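ABC transporter binding protein AcbH (Actinoplanes, PDB 3OO8) binds beta-D-galactopyranose, to the exclusion of other sugars, as the extracellular solute receptor of an ABC transporter. Local coordinates at residues A44-L48 and A327-F331; L78-S84 and P306-N311; L197-N202 and K224-W229; W217-T223 and Q403-E407. The protein carries 2 engineered substitutions. All blocks are in the same frame, centred on the assembly; numbering follows the deposited sequence.

The four contacts divide between the two lobes expected of a class 2 solute-binding protein. Interactions 1 and 2 lie in one lobe, their centres about 23 Å apart, and each ties an early part of the chain to residues 306-311 or 327-331. Interactions 3 and 4 lie in the other; their centres are about 12 Å apart, they touch, and both use helix 220-232. The centres of interactions 1 and 3 are about 38 Å apart, on opposite sides of the chain's centre. Along the sequence, interactions 2 and 3 lie within interaction 1, and interaction 4 alternates with all three. The chain thus passes between the lobes more than once, and each lobe combines distant parts of the sequence.

Interaction 1: A44-L48 and A327-F331; sequences AFASL and AEAAF
F331 reaches from helix 325-332 to the side of helix 39-56, where its ring meets A44 and F45. Its CB lies 4.2 Å from L48 CD2. With CG anti to the backbone N (chi1 -179°), the ring is carried forward to the other helix: CD1 comes 3.9 Å from A44 CB, and CE1 approaches the start of F45, 3.7 Å from F45 N. The CA of F45 lies in the plane of the F331 ring, at its edge, and in return F331 CE1 sits at the edge of the F45 ring. The backbone joins in, A44 CB resting 3.6 Å from F331 O. One turn on, L48 touches the other helix, its CD1 3.5 Å from A327 O and near the methyls of A327 and A330. No direct hydrogen bond crosses this contact; a water donates to A44 O and, weakly, to A330 O. Cutting F331 back to an alanine would probably open a gap beside A44 and F45 and take away the ring that Y36 and Y138 meet. The axes of the two short segments approach to 9.5 Å at 140°, an antiparallel pair inclined by some 40°. Y321 of helix 312-322 covers L48 and A327, while L137 of strand 134-147 packs on F331, joining the pair to the central sheet of the lobe.

Interaction 2: L78-S84 and P306-N311; sequences LQGTPDS and PKKGKN
P306 wedges its ring between L78 and P82, just after strand 301-304. Its CB is 3.5 Å from P82 CG, the two proline rings sliding past each other in opposite directions, while its CG lies 3.8 Å from L78 CD2, where the leucine crosses at about a right angle. The chain then turns through a type I beta turn from P306 to G309, and the K307 ammonium group bonds the carbonyl of G101. K308 points toward residues 78-84. Its CB packs on P82 CD, and a bend at chi3 (80°) swings the ammonium group over the end of helix 67-79, where NZ donates to Q79 O at 3.0 Å and to G80 O at 2.8 Å. The G80 bond lies in the carbonyl plane, on a lone pair, whereas Q79 O is approached from 42° above its plane. A water links K308 N to L78 O. G309 passes close to residues 78-84, its CA 3.5 Å from D83 O in a CA-H...O contact, and a side chain there would collide with that oxygen. At K310 the carbonyl accepts from S84 OG at 2.8 Å, the hydroxyl also being bonded to T31 N; a further water joins K310 N to P82 O. N311 then occupies the N-cap position of helix 312-322. Two prolines and a leucine thus supply the apolar part, backbone carbonyls accept from the K308 ammonium and the S84 hydroxyl, and waters bridge other backbone groups; the positive charge of K308, set at a helix C-terminal end, is likely to be eased by the helix dipole.

Interaction 3: L197-N202 and K224-W229; sequences LNLRIN and KVFDQW
V225 turns both its methyls onto helix 191-201, for with CG1 anti to the backbone N (chi1 169°) one branch meets L197 and the other N198. CG1 lies 3.8 Å from L197 CB, and CG2 is 3.6 Å from N198 CA. K224 is less relaxed: a bend at chi3 (-34°), well off a staggered position, folds its chain so that CE rests 3.8 Å from I201 CG2 and the ammonium group arrives beside the amide of N202, with NZ 4.0 Å from N202 CG. L197 extends CD1 to W229, 3.8 Å from its CB, crossing that side chain at about a right angle. The indole is fixed from elsewhere, its NE1 bonded to Q236. I201 completes the row, its CD1 against Q228, 3.7 Å from CB and close to the rest of that side chain. The segment axes pass at 9.5 Å with an angle of 110°, a steep crossing. A water accepts from K224 NZ and donates to I201 O, a carbonyl also held by N288. With a leucine at N202, the K224 ammonium group would probably lose a polar neighbour and face carbon instead. I287, from a loop, packs on L197 and Q228, and F194 of the same helix 191-201 packs on V225 and W229. The contact is therefore apolar through L197, V225, I201 and W229, with K224, N202 and a water near the C-terminal end of helix 191-201, where the exposed lysine bonds that water beside N202.

Interaction 4: W217-T223 and Q403-E407; sequences WTDPGVT and QKSAE
W217 sets its CB and the start of its indole against A406: CG, anti to the carbonyl carbon (chi1 -73°), lies 3.7 Å from A406 CB. The W217 backbone N-H donates to E407 OE1 at 2.9 Å, 158° at the hydrogen, although the placing of this oxygen is less sure. E407 reaches there because CG is anti to its backbone N and the chain bends at chi2 (51°), which sets OE1 at the edge of the indole. The methyl of T218 rests on the helix, CG2 lying 3.8 Å from Q403 O and 3.9 Å from E407 CB. The Q403 chain, extended beyond CG, runs past W217 O, its CG 3.5 Å away, and slides past V222 to reach T223, crossing at about a right angle with CD 3.3 Å from T223 OG1. Within the turn, D219 caps the helix: its OD2 accepts from G221 N at 2.9 Å, met from above the carboxylate plane, and also bonds Y206 OH. M383 of helix 377-392 and L210 of helix 204-212 pack on W217. The arrangement is an aspartate N-cap opening helix 220-232, docked against helix 396-413, beside helices 204-212 and 377-392, in one lobe of the class 2 solute-binding protein fold.

Interaction 1: A44-L48 and A327-F331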
loop_
_atom_site.group_PDB
_atom_site.type_symbol
_atom_site.label_atom_id
_atom_site.label_comp_id
_atom_site.label_asym_id
_atom_site.label_seq_id
_atom_site.Cartn_x
_atom_site.Cartn_y
_atom_site.Cartn_z
ATOM N N ALA A 44 17.130 12.155 -2.430
ATOM C CA ALA A 44 17.120 11.544 -1.081
ATOM C C ALA A 44 17.908 10.233 -1.113
ATOM O O ALA A 44 18.678 9.938 -0.180
ATOM C CB ALA A 44 15.695 11.311 -0.580
ATOM N N PHE A 45 17.695 9.431 -2.161
ATOM C CA PHE A 45 18.393 8.145 -2.237
ATOM C C PHE A 45 19.883 8.360 -2.396
ATOM O O PHE A 45 20.691 7.593 -1.851
ATOM C CB PHE A 45 17.872 7.289 -3.401
ATOM C CG PHE A 45 18.434 5.893 -3.385
ATOM C CD1 PHE A 45 18.036 5.011 -2.398
ATOM C CD2 PHE A 45 19.276 5.438 -4.385
ATOM C CE1 PHE A 45 18.566 3.723 -2.320
ATOM C CE2 PHE A 45 19.806 4.144 -4.315
ATOM C CZ PHE A 45 19.430 3.291 -3.286
ATOM N N ALA A 46 20.265 9.357 -3.179
ATOM C CA ALA A 46 21.705 9.636 -3.371
ATOM C C ALA A 46 22.362 9.998 -2.042
ATOM O O ALA A 46 23.438 9.491 -1.695
ATOM C CB ALA A 46 21.912 10.748 -4.377
ATOM N N SER A 47 21.694 10.849 -1.283
ATOM C CA SER A 47 22.182 11.234 0.035
ATOM C C SER A 47 22.255 10.041 0.960
ATOM O O SER A 47 23.211 9.888 1.703
ATOM C CB SER A 47 21.251 12.280 0.651
ATOM O OG SER A 47 21.752 12.711 1.896
ATOM N N LEU A 48 21.222 9.193 0.928
ATOM C CA LEU A 48 21.200 8.012 1.791
ATOM C C LEU A 48 22.373 7.107 1.506
ATOM O O LEU A 48 22.939 6.550 2.418
ATOM C CB LEU A 48 19.916 7.197 1.600
ATOM C CG LEU A 48 19.734 5.964 2.481
ATOM C CD1 LEU A 48 19.604 6.390 3.934
ATOM C CD2 LEU A 48 18.537 5.063 2.036
ATOM N N ALA A 327 18.452 5.130 8.885
ATOM C CA ALA A 327 18.396 5.148 7.427
ATOM C C ALA A 327 17.006 5.641 7.006
ATOM O O ALA A 327 16.867 6.430 6.083
ATOM C CB ALA A 327 18.697 3.789 6.829
ATOM N N GLU A 328 15.973 5.134 7.680
ATOM C CA GLU A 328 14.618 5.562 7.308
ATOM C C GLU A 328 14.427 7.034 7.554
ATOM O O GLU A 328 13.840 7.725 6.710
ATOM C CB GLU A 328 13.563 4.746 8.084
ATOM C CG GLU A 328 13.680 3.242 7.828
ATOM C CD GLU A 328 12.747 2.412 8.703
ATOM O OE1 GLU A 328 11.966 2.978 9.473
ATOM O OE2 GLU A 328 12.784 1.158 8.625
ATOM N N ALA A 329 14.881 7.533 8.708
ATOM C CA ALA A 329 14.682 8.959 8.991
ATOM C C ALA A 329 15.418 9.841 7.982
ATOM O O ALA A 329 14.863 10.840 7.539
ATOM C CB ALA A 329 15.122 9.300 10.399
ATOM N N ALA A 330 16.631 9.437 7.613
ATOM C CA ALA A 330 17.433 10.192 6.633
ATOM C C ALA A 330 16.727 10.264 5.277
ATOM O O ALA A 330 16.495 11.345 4.737
ATOM C CB ALA A 330 18.794 9.588 6.495
ATOM N N PHE A 331 16.320 9.115 4.746
ATOM C CA PHE A 331 15.644 9.097 3.441
ATOM C C PHE A 331 14.354 9.913 3.444
ATOM O O PHE A 331 13.957 10.554 2.450
ATOM C CB PHE A 331 15.326 7.651 3.029
ATOM C CG PHE A 331 14.661 7.558 1.705
ATOM C CD1 PHE A 331 15.420 7.621 0.549
ATOM C CD2 PHE A 331 13.265 7.452 1.590
ATOM C CE1 PHE A 331 14.811 7.552 -0.698
ATOM C CE2 PHE A 331 12.679 7.385 0.354
ATOM C CZ PHE A 331 13.441 7.436 -0.793
HETATM O O HOH W 1 18.329 11.045 2.333
#

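Interaction 2: L78-S84 and P306-N311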
loop_
_atom_site.group_PDB
_atom_site.type_symbol
_atom_site.label_atom_id
_atom_site.label_comp_id
_atom_site.label_asym_id
_atom_site.label_seq_id
_atom_site.Cartn_x
_atom_site.Cartn_y
_atom_site.Cartn_z
ATOM N N LEU A 78 16.657 -8.967 -13.772
ATOM C CA LEU A 78 17.154 -9.932 -12.809
ATOM C C LEU A 78 17.820 -11.120 -13.500
ATOM O O LEU A 78 18.738 -11.743 -12.959
ATOM C CB LEU A 78 15.991 -10.431 -11.937
ATOM C CG LEU A 78 15.429 -9.343 -11.012
ATOM C CD1 LEU A 78 14.137 -9.801 -10.359
ATOM C CD2 LEU A 78 16.472 -8.967 -9.954
ATOM N N GLN A 79 17.367 -11.437 -14.706
ATOM C CA GLN A 79 17.920 -12.612 -15.394
ATOM C C GLN A 79 19.188 -12.327 -16.181
ATOM O O GLN A 79 19.885 -13.258 -16.586
ATOM C CB GLN A 79 16.854 -13.244 -16.281
ATOM C CG GLN A 79 15.669 -13.708 -15.458
ATOM C CD GLN A 79 14.627 -14.429 -16.263
ATOM O OE1 GLN A 79 14.845 -15.555 -16.705
ATOM N NE2 GLN A 79 13.466 -13.803 -16.426
ATOM N N GLY A 80 19.494 -11.048 -16.381
ATOM C CA GLY A 80 20.674 -10.638 -17.122
ATOM C C GLY A 80 21.908 -10.462 -16.265
ATOM O O GLY A 80 22.490 -11.432 -15.766
ATOM N N THR A 81 22.315 -9.215 -16.099
ATOM C CA THR A 81 23.490 -8.893 -15.299
ATOM C C THR A 81 23.089 -7.733 -14.373
ATOM O O THR A 81 23.532 -6.597 -14.546
ATOM C CB THR A 81 24.681 -8.514 -16.202
ATOM O OG1 THR A 81 24.325 -7.397 -17.015
ATOM C CG2 THR A 81 25.049 -9.681 -17.139
ATOM N N PRO A 82 22.239 -8.027 -13.387
ATOM C CA PRO A 82 21.702 -6.982 -12.494
ATOM C C PRO A 82 22.770 -6.364 -11.585
ATOM O O PRO A 82 23.907 -6.865 -11.475
ATOM C CB PRO A 82 20.648 -7.750 -11.692
ATOM C CG PRO A 82 21.263 -9.130 -11.560
ATOM C CD PRO A 82 21.771 -9.362 -12.988
ATOM N N ASP A 83 22.388 -5.277 -10.925
ATOM C CA ASP A 83 23.244 -4.598 -9.943
ATOM C C ASP A 83 23.297 -5.423 -8.661
ATOM O O ASP A 83 22.543 -6.398 -8.508
ATOM C CB ASP A 83 22.676 -3.203 -9.672
ATOM C CG ASP A 83 22.607 -2.379 -10.927
ATOM O OD1 ASP A 83 23.673 -1.911 -11.390
ATOM O OD2 ASP A 83 21.495 -2.207 -11.460
ATOM N N SER A 84 24.143 -5.001 -7.720
ATOM C CA SER A 84 24.386 -5.756 -6.490
ATOM C C SER A 84 23.166 -5.804 -5.579
ATOM O O SER A 84 22.967 -6.755 -4.796
ATOM C CB SER A 84 25.517 -5.078 -5.696
ATOM O OG SER A 84 26.718 -4.968 -6.461
ATOM N N PRO A 306 19.659 -9.143 -5.970
ATOM C CA PRO A 306 19.557 -10.026 -7.145
ATOM C C PRO A 306 20.550 -11.166 -7.051
ATOM O O PRO A 306 21.728 -10.922 -6.774
ATOM C CB PRO A 306 19.917 -9.102 -8.302
ATOM C CG PRO A 306 19.387 -7.726 -7.834
ATOM C CD PRO A 306 19.819 -7.736 -6.376
ATOM N N LYS A 307 20.068 -12.398 -7.200
ATOM C CA LYS A 307 20.995 -13.547 -7.151
ATOM C C LYS A 307 22.174 -13.389 -8.114
ATOM O O LYS A 307 23.307 -13.750 -7.767
ATOM C CB LYS A 307 20.283 -14.882 -7.420
ATOM C CG LYS A 307 21.229 -16.086 -7.276
ATOM C CD LYS A 307 20.557 -17.424 -7.527
ATOM C CE LYS A 307 19.693 -17.885 -6.360
ATOM N NZ LYS A 307 18.942 -19.157 -6.664
ATOM N N LYS A 308 21.917 -12.854 -9.305
ATOM C CA LYS A 308 22.940 -12.677 -10.346
ATOM C C LYS A 308 23.772 -11.418 -10.148
ATOM O O LYS A 308 24.705 -11.137 -10.921
ATOM C CB LYS A 308 22.339 -12.756 -11.759
ATOM C CG LYS A 308 21.736 -14.100 -12.127
ATOM C CD LYS A 308 21.444 -14.170 -13.635
ATOM C CE LYS A 308 22.725 -14.471 -14.414
ATOM N NZ LYS A 308 22.620 -14.228 -15.885
ATOM N N GLY A 309 23.458 -10.657 -9.099
ATOM C CA GLY A 309 24.262 -9.477 -8.788
ATOM C C GLY A 309 25.639 -9.877 -8.291
ATOM O O GLY A 309 25.862 -11.019 -7.869
ATOM N N LYS A 310 26.572 -8.933 -8.338
ATOM C CA LYS A 310 27.917 -9.180 -7.853
ATOM C C LYS A 310 28.170 -8.576 -6.480
ATOM O O LYS A 310 27.446 -7.687 -6.041
ATOM C CB LYS A 310 28.938 -8.699 -8.888
ATOM C CG LYS A 310 28.727 -9.452 -10.214
ATOM C CD LYS A 310 29.822 -9.217 -11.232
ATOM C CE LYS A 310 29.606 -10.105 -12.464
ATOM N NZ LYS A 310 29.383 -11.577 -12.228
ATOM N N ASN A 311 29.192 -9.079 -5.794
ATOM C CA ASN A 311 29.601 -8.540 -4.511
ATOM C C ASN A 311 28.529 -8.630 -3.427
ATOM O O ASN A 311 28.210 -7.644 -2.746
ATOM C CB ASN A 311 30.146 -7.116 -4.675
ATOM C CG ASN A 311 31.144 -6.764 -3.600
ATOM O OD1 ASN A 311 31.422 -7.577 -2.715
ATOM N ND2 ASN A 311 31.657 -5.544 -3.643
HETATM O O HOH W 2 19.203 -12.095 -10.291
HETATM O O HOH W 3 26.167 -6.678 -9.774
HETATM O O HOH W 4 25.543 -8.980 -12.550
HETATM O O HOH W 5 25.024 -8.834 -5.055
#

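Interaction 3: L197-N202 and K224-W229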
loop_
_atom_site.group_PDB
_atom_site.type_symbol
_atom_site.label_atom_id
_atom_site.label_comp_id
_atom_site.label_asym_id
_atom_site.label_seq_id
_atom_site.Cartn_x
_atom_site.Cartn_y
_atom_site.Cartn_z
ATOM N N LEU A 197 -12.848 -4.053 2.252
ATOM C CA LEU A 197 -14.036 -4.878 2.540
ATOM C C LEU A 197 -13.619 -6.345 2.682
ATOM O O LEU A 197 -14.060 -7.016 3.618
ATOM C CB LEU A 197 -15.081 -4.737 1.451
ATOM C CG LEU A 197 -15.719 -3.355 1.431
ATOM C CD1 LEU A 197 -16.672 -3.341 0.268
ATOM C CD2 LEU A 197 -16.523 -3.091 2.716
ATOM N N ASN A 198 -12.794 -6.829 1.756
ATOM C CA ASN A 198 -12.316 -8.217 1.835
ATOM C C ASN A 198 -11.509 -8.496 3.106
ATOM O O ASN A 198 -11.741 -9.520 3.791
ATOM C CB ASN A 198 -11.537 -8.577 0.553
ATOM C CG ASN A 198 -11.481 -10.073 0.290
ATOM O OD1 ASN A 198 -12.402 -10.818 0.642
ATOM N ND2 ASN A 198 -10.433 -10.508 -0.430
ATOM N N LEU A 199 -10.603 -7.583 3.467
ATOM C CA LEU A 199 -9.797 -7.728 4.708
ATOM C C LEU A 199 -10.661 -7.697 5.966
ATOM O O LEU A 199 -10.318 -8.323 6.952
ATOM C CB LEU A 199 -8.789 -6.581 4.820
ATOM C CG LEU A 199 -7.669 -6.589 3.778
ATOM C CD1 LEU A 199 -6.839 -5.319 3.802
ATOM C CD2 LEU A 199 -6.764 -7.810 3.996
ATOM N N ARG A 200 -11.737 -6.908 5.941
ATOM C CA ARG A 200 -12.616 -6.777 7.113
ATOM C C ARG A 200 -13.639 -7.906 7.232
ATOM O O ARG A 200 -14.021 -8.227 8.352
ATOM C CB ARG A 200 -13.390 -5.458 7.015
ATOM C CG ARG A 200 -12.469 -4.272 7.249
ATOM C CD ARG A 200 -12.196 -4.024 8.746
ATOM N NE ARG A 200 -11.484 -2.756 8.957
ATOM C CZ ARG A 200 -10.169 -2.601 8.843
ATOM N NH1 ARG A 200 -9.372 -3.638 8.565
ATOM N NH2 ARG A 200 -9.643 -1.408 9.027
ATOM N N ILE A 201 -14.094 -8.464 6.105
ATOM C CA ILE A 201 -15.114 -9.547 6.101
ATOM C C ILE A 201 -14.460 -10.930 6.164
ATOM O O ILE A 201 -14.834 -11.764 7.009
ATOM C CB ILE A 201 -15.987 -9.457 4.843
ATOM C CG1 ILE A 201 -16.764 -8.151 4.924
ATOM C CG2 ILE A 201 -17.017 -10.609 4.769
ATOM C CD1 ILE A 201 -17.431 -7.751 3.606
ATOM N N ASN A 202 -13.487 -11.141 5.266
ATOM C CA ASN A 202 -12.842 -12.445 5.070
ATOM C C ASN A 202 -11.450 -12.615 5.672
ATOM O O ASN A 202 -10.996 -13.749 5.896
ATOM C CB ASN A 202 -12.827 -12.809 3.581
ATOM C CG ASN A 202 -14.228 -12.858 2.984
ATOM O OD1 ASN A 202 -14.526 -12.173 1.987
ATOM N ND2 ASN A 202 -15.113 -13.601 3.630
ATOM N N LYS A 224 -19.909 -11.923 -0.777
ATOM C CA LYS A 224 -20.155 -11.197 0.470
ATOM C C LYS A 224 -19.519 -9.825 0.470
ATOM O O LYS A 224 -20.094 -8.874 1.029
ATOM C CB LYS A 224 -19.683 -11.992 1.667
ATOM C CG LYS A 224 -20.550 -13.188 2.031
ATOM C CD LYS A 224 -19.954 -13.839 3.251
ATOM C CE LYS A 224 -18.440 -13.703 3.171
ATOM N NZ LYS A 224 -17.702 -14.690 3.962
ATOM N N VAL A 225 -18.327 -9.718 -0.120
ATOM C CA VAL A 225 -17.708 -8.395 -0.317
ATOM C C VAL A 225 -18.591 -7.450 -1.114
ATOM O O VAL A 225 -18.848 -6.317 -0.703
ATOM C CB VAL A 225 -16.303 -8.484 -0.954
ATOM C CG1 VAL A 225 -15.807 -7.080 -1.386
ATOM C CG2 VAL A 225 -15.331 -9.141 0.001
ATOM N N PHE A 226 -19.083 -7.928 -2.246
ATOM C CA PHE A 226 -19.893 -7.078 -3.108
ATOM C C PHE A 226 -21.265 -6.769 -2.508
ATOM O O PHE A 226 -21.823 -5.666 -2.710
ATOM C CB PHE A 226 -19.949 -7.649 -4.537
ATOM C CG PHE A 226 -18.684 -7.391 -5.362
ATOM C CD1 PHE A 226 -18.376 -6.117 -5.831
ATOM C CD2 PHE A 226 -17.828 -8.444 -5.686
ATOM C CE1 PHE A 226 -17.222 -5.888 -6.585
ATOM C CE2 PHE A 226 -16.686 -8.224 -6.460
ATOM C CZ PHE A 226 -16.377 -6.962 -6.899
ATOM N N ASP A 227 -21.814 -7.733 -1.778
ATOM C CA ASP A 227 -23.074 -7.536 -1.045
ATOM C C ASP A 227 -22.905 -6.430 -0.014
ATOM O O ASP A 227 -23.765 -5.556 0.099
ATOM C CB ASP A 227 -23.596 -8.835 -0.426
ATOM C CG ASP A 227 -24.185 -9.779 -1.469
ATOM O OD1 ASP A 227 -24.556 -9.329 -2.565
ATOM O OD2 ASP A 227 -24.296 -10.989 -1.181
ATOM N N GLN A 228 -21.765 -6.408 0.678
ATOM C CA GLN A 228 -21.518 -5.326 1.639
ATOM C C GLN A 228 -21.373 -4.001 0.902
ATOM O O GLN A 228 -21.829 -2.946 1.359
ATOM C CB GLN A 228 -20.242 -5.600 2.460
ATOM C CG GLN A 228 -20.207 -4.848 3.801
ATOM C CD GLN A 228 -20.736 -5.645 5.005
ATOM O OE1 GLN A 228 -20.967 -6.862 4.939
ATOM N NE2 GLN A 228 -20.865 -4.960 6.142
ATOM N N TRP A 229 -20.752 -4.048 -0.267
ATOM C CA TRP A 229 -20.519 -2.827 -1.033
ATOM C C TRP A 229 -21.851 -2.261 -1.540
ATOM O O TRP A 229 -21.988 -1.038 -1.702
ATOM C CB TRP A 229 -19.576 -3.113 -2.208
ATOM C CG TRP A 229 -18.866 -1.916 -2.776
ATOM C CD1 TRP A 229 -19.292 -0.587 -2.778
ATOM C CD2 TRP A 229 -17.656 -1.939 -3.528
ATOM N NE1 TRP A 229 -18.380 0.195 -3.445
ATOM C CE2 TRP A 229 -17.361 -0.605 -3.914
ATOM C CE3 TRP A 229 -16.764 -2.967 -3.885
ATOM C CZ2 TRP A 229 -16.223 -0.273 -4.656
ATOM C CZ3 TRP A 229 -15.620 -2.638 -4.634
ATOM C CH2 TRP A 229 -15.345 -1.299 -4.988
HETATM O O HOH W 6 -15.908 -14.826 6.471
#

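Interaction 4: W217-T223 and Q403-E407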
loop_
_atom_site.group_PDB
_atom_site.type_symbol
_atom_site.label_atom_id
_atom_site.label_comp_id
_atom_site.label_asym_id
_atom_site.label_seq_id
_atom_site.Cartn_x
_atom_site.Cartn_y
_atom_site.Cartn_z
ATOM N N TRP A 217 -12.609 -16.392 -7.946
ATOM C CA TRP A 217 -13.385 -15.164 -7.844
ATOM C C TRP A 217 -14.854 -15.448 -7.700
ATOM O O TRP A 217 -15.585 -14.533 -7.392
ATOM C CB TRP A 217 -13.112 -14.227 -9.017
ATOM C CG TRP A 217 -11.735 -13.605 -8.875
ATOM C CD1 TRP A 217 -10.547 -14.166 -9.251
ATOM C CD2 TRP A 217 -11.424 -12.369 -8.222
ATOM N NE1 TRP A 217 -9.505 -13.315 -8.911
ATOM C CE2 TRP A 217 -10.021 -12.220 -8.266
ATOM C CE3 TRP A 217 -12.206 -11.357 -7.624
ATOM C CZ2 TRP A 217 -9.368 -11.088 -7.750
ATOM C CZ3 TRP A 217 -11.546 -10.213 -7.100
ATOM C CH2 TRP A 217 -10.142 -10.104 -7.172
ATOM N N THR A 218 -15.265 -16.692 -7.931
ATOM C CA THR A 218 -16.656 -17.113 -7.767
ATOM C C THR A 218 -16.950 -17.546 -6.335
ATOM O O THR A 218 -18.080 -17.935 -6.016
ATOM C CB THR A 218 -16.979 -18.279 -8.710
ATOM O OG1 THR A 218 -15.878 -19.208 -8.688
ATOM C CG2 THR A 218 -17.193 -17.764 -10.116
ATOM N N ASP A 219 -15.943 -17.479 -5.467
ATOM C CA ASP A 219 -16.129 -17.942 -4.097
ATOM C C ASP A 219 -17.165 -17.114 -3.354
ATOM O O ASP A 219 -17.258 -15.914 -3.589
ATOM C CB ASP A 219 -14.812 -17.887 -3.342
ATOM C CG ASP A 219 -14.898 -18.558 -1.994
ATOM O OD1 ASP A 219 -14.785 -19.802 -1.957
ATOM O OD2 ASP A 219 -15.037 -17.852 -0.970
ATOM N N PRO A 220 -17.956 -17.741 -2.455
ATOM C CA PRO A 220 -18.972 -16.909 -1.802
ATOM C C PRO A 220 -18.402 -15.752 -0.977
ATOM O O PRO A 220 -19.123 -14.801 -0.723
ATOM C CB PRO A 220 -19.689 -17.892 -0.868
ATOM C CG PRO A 220 -19.538 -19.223 -1.545
ATOM C CD PRO A 220 -18.186 -19.183 -2.233
ATOM N N GLY A 221 -17.148 -15.846 -0.534
ATOM C CA GLY A 221 -16.570 -14.725 0.225
ATOM C C GLY A 221 -16.520 -13.457 -0.616
ATOM O O GLY A 221 -16.565 -12.342 -0.072
ATOM N N VAL A 222 -16.360 -13.634 -1.926
ATOM C CA VAL A 222 -16.333 -12.515 -2.857
ATOM C C VAL A 222 -17.727 -11.940 -3.033
ATOM O O VAL A 222 -17.908 -10.722 -3.136
ATOM C CB VAL A 222 -15.686 -12.903 -4.203
ATOM C CG1 VAL A 222 -15.779 -11.765 -5.180
ATOM C CG2 VAL A 222 -14.229 -13.223 -3.975
ATOM N N THR A 223 -18.724 -12.816 -3.083
ATOM C CA THR A 223 -20.103 -12.353 -3.147
ATOM C C THR A 223 -20.402 -11.504 -1.925
ATOM O O THR A 223 -21.039 -10.456 -2.045
ATOM C CB THR A 223 -21.107 -13.532 -3.167
ATOM O OG1 THR A 223 -20.666 -14.515 -4.121
ATOM C CG2 THR A 223 -22.495 -13.006 -3.583
ATOM N N GLN A 403 -18.299 -11.724 -10.942
ATOM C CA GLN A 403 -17.607 -12.894 -10.428
ATOM C C GLN A 403 -17.197 -13.860 -11.532
ATOM O O GLN A 403 -16.078 -14.410 -11.501
ATOM C CB GLN A 403 -18.396 -13.604 -9.325
ATOM C CG GLN A 403 -18.521 -12.764 -8.040
ATOM C CD GLN A 403 -19.008 -13.584 -6.855
ATOM O OE1 GLN A 403 -18.258 -14.399 -6.262
ATOM N NE2 GLN A 403 -20.258 -13.377 -6.487
ATOM N N LYS A 404 -18.117 -14.114 -12.464
ATOM C CA LYS A 404 -17.817 -15.022 -13.560
ATOM C C LYS A 404 -16.712 -14.445 -14.444
ATOM O O LYS A 404 -15.726 -15.139 -14.758
ATOM C CB LYS A 404 -19.069 -15.361 -14.383
ATOM C CG LYS A 404 -18.704 -15.989 -15.728
ATOM C CD LYS A 404 -19.920 -16.475 -16.487
ATOM C CE LYS A 404 -20.466 -17.779 -15.891
ATOM N NZ LYS A 404 -19.487 -18.926 -15.989
ATOM N N SER A 405 -16.858 -13.171 -14.818
ATOM C CA SER A 405 -15.843 -12.527 -15.654
ATOM C C SER A 405 -14.460 -12.506 -14.998
ATOM O O SER A 405 -13.435 -12.788 -15.628
ATOM C CB SER A 405 -16.256 -11.122 -16.052
ATOM O OG SER A 405 -17.414 -11.127 -16.878
ATOM N N ALA A 406 -14.432 -12.216 -13.702
ATOM C CA ALA A 406 -13.154 -12.191 -12.988
ATOM C C ALA A 406 -12.515 -13.577 -12.914
ATOM O O ALA A 406 -11.309 -13.708 -13.138
ATOM C CB ALA A 406 -13.375 -11.614 -11.568
ATOM N N GLU A 407 -13.317 -14.600 -12.645
ATOM C CA GLU A 407 -12.784 -15.952 -12.552
ATOM C C GLU A 407 -12.260 -16.428 -13.904
ATOM O O GLU A 407 -11.227 -17.103 -13.971
ATOM C CB GLU A 407 -13.850 -16.916 -12.023
ATOM C CG GLU A 407 -13.376 -18.369 -11.914
ATOM C CD GLU A 407 -12.059 -18.563 -11.169
ATOM O OE1 GLU A 407 -11.623 -17.683 -10.381
ATOM O OE2 GLU A 407 -11.439 -19.638 -11.364
#